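Local coordinates for glutathione S-transferase (PDB 4IVF) that binds two glutathione molecules per subunit and, as a glutathione transferase homolog, probably conjugates glutathione to electrophilic substrates, at the interface of chains A and B. Residues are numbered along the deposited sequence; one frame, centred on the assembly and turned at random. Chains: chain A/B, Putative uncharacterized protein.

The interface of chains A and B. Residues chain A 50-51, 54-55; chain B 153, 156-157, 160.
B:Arg160 NH2, a terminal nitrogen of the guanidinium group, is gripped from both chains: it donates to the backbone carbonyl A:Val50 O at 2.7 Å and to the carboxylate oxygen B:Asp156 OD2 at 2.9 Å. The first bond is fairly straight, 159° at the hydrogen, and its acceptor lies close to the guanidinium plane, although the nitrogen approaches from above the carbonyl plane. The other terminal nitrogen, B:Arg160 NH1, reaches A:Lys51 O at 2.7 Å in a more bent bond. One arginine thus caps two carbonyls in the last turn of helix 47-52, where the helix dipole would probably favour a positive charge. The salt bridge from B:Asp156, which sits in helix 137-159 one turn before the arginine, shows how a neighbouring carboxylate on the same chain can help to orient an interface arginine, while also touching the partner itself. The B:Arg160 side chain runs extended from CG to NE, which carries its head across to the partner subunit.

A:Pro54 supplies the apolar counterpart. Its CG lies over the centre of one guanidinium face, 3.8 Å above the plane, while its CB and CG also pack on B:Ile157 CG1, the two side chains crossing at about a right angle. One turn earlier in the helix, B:Val153 directs CG1, anti to its own amide nitrogen (chi1 175°), against A:Pro54 CB and the start of A:Asn55. In the deposited two-fold dimer, which resembles the usual glutathione transferase dimer and is probably the biological one, the N-terminal domain of one subunit therefore meets a helix of the all-helical domain of the other, and the two-fold axis repeats the contact. A water also links the two chains, bridging A:Pro54 O at 2.7 Å and B:Asp156 OD2 at 3.1 Å.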
loop_
_atom_site.group_PDB
_atom_site.type_symbol
_atom_site.label_atom_id
_atom_site.label_comp_id
_atom_site.label_asym_id
_atom_site.label_seq_id
_atom_site.Cartn_x
_atom_site.Cartn_y
_atom_site.Cartn_z
ATOM N N VAL A 50 -4.087 -16.547 -12.544
ATOM C CA VAL A 50 -2.964 -16.478 -11.612
ATOM C C VAL A 50 -1.617 -16.366 -12.349
ATOM O O VAL A 50 -0.671 -15.750 -11.847
ATOM C CB VAL A 50 -3.003 -17.665 -10.610
ATOM C CG1 VAL A 50 -1.702 -17.788 -9.809
ATOM C CG2 VAL A 50 -4.180 -17.505 -9.666
ATOM N N LYS A 51 -1.534 -16.937 -13.550
ATOM C CA LYS A 51 -0.370 -16.700 -14.416
ATOM C C LYS A 51 -0.173 -15.206 -14.721
ATOM O O LYS A 51 0.958 -14.736 -14.809
ATOM C CB LYS A 51 -0.462 -17.516 -15.712
ATOM C CG LYS A 51 -0.336 -19.021 -15.464
ATOM C CD LYS A 51 -0.499 -19.836 -16.731
ATOM C CE LYS A 51 -0.185 -21.311 -16.479
ATOM N NZ LYS A 51 -1.139 -21.965 -15.518
ATOM N N PRO A 54 -0.101 -13.396 -9.822
ATOM C CA PRO A 54 0.225 -14.412 -8.801
ATOM C C PRO A 54 -0.688 -14.324 -7.571
ATOM O O PRO A 54 -1.018 -15.349 -6.965
ATOM C CB PRO A 54 1.656 -14.056 -8.375
ATOM C CG PRO A 54 2.177 -13.108 -9.410
ATOM C CD PRO A 54 1.008 -12.450 -10.060
ATOM N N ASN A 55 -1.101 -13.109 -7.218
ATOM C CA ASN A 55 -1.934 -12.899 -6.036
ATOM C C ASN A 55 -3.358 -13.421 -6.225
ATOM O O ASN A 55 -4.069 -13.674 -5.256
ATOM C CB ASN A 55 -1.949 -11.408 -5.643
ATOM C CG ASN A 55 -2.583 -11.153 -4.269
ATOM O OD1 ASN A 55 -2.399 -11.920 -3.322
ATOM N ND2 ASN A 55 -3.327 -10.064 -4.164
ATOM N N VAL B 153 2.330 -16.581 -2.236
ATOM C CA VAL B 153 2.303 -15.775 -3.450
ATOM C C VAL B 153 3.699 -15.229 -3.732
ATOM O O VAL B 153 4.200 -15.324 -4.858
ATOM C CB VAL B 153 1.307 -14.601 -3.335
ATOM C CG1 VAL B 153 1.389 -13.704 -4.570
ATOM C CG2 VAL B 153 -0.108 -15.118 -3.128
ATOM N N ASP B 156 5.686 -17.895 -5.212
ATOM C CA ASP B 156 5.384 -17.990 -6.625
ATOM C C ASP B 156 6.103 -16.892 -7.431
ATOM O O ASP B 156 6.670 -17.166 -8.490
ATOM C CB ASP B 156 3.875 -17.927 -6.867
ATOM C CG ASP B 156 3.510 -18.256 -8.301
ATOM O OD1 ASP B 156 4.383 -18.795 -9.009
ATOM O OD2 ASP B 156 2.365 -17.988 -8.724
ATOM N N ILE B 157 6.080 -15.664 -6.920
ATOM C CA ILE B 157 6.739 -14.535 -7.573
ATOM C C ILE B 157 8.229 -14.820 -7.778
ATOM O O ILE B 157 8.761 -14.668 -8.895
ATOM C CB ILE B 157 6.515 -13.216 -6.780
ATOM C CG1 ILE B 157 5.046 -12.824 -6.847
ATOM C CG2 ILE B 157 7.352 -12.088 -7.346
ATOM C CD1 ILE B 157 4.691 -11.652 -6.006
ATOM N N ARG B 160 9.030 -17.256 -10.551
ATOM C CA ARG B 160 8.921 -16.723 -11.893
ATOM C C ARG B 160 10.174 -15.955 -12.321
ATOM O O ARG B 160 10.284 -15.534 -13.467
ATOM C CB ARG B 160 7.677 -15.843 -12.010
ATOM C CG ARG B 160 6.397 -16.608 -11.784
ATOM C CD ARG B 160 5.195 -15.695 -11.772
ATOM N NE ARG B 160 4.004 -16.410 -11.324
ATOM C CZ ARG B 160 2.769 -16.148 -11.742
ATOM N NH1 ARG B 160 2.562 -15.187 -12.635
ATOM N NH2 ARG B 160 1.746 -16.852 -11.272
HETATM O O HOH W 1 0.538 -17.443 -6.261
#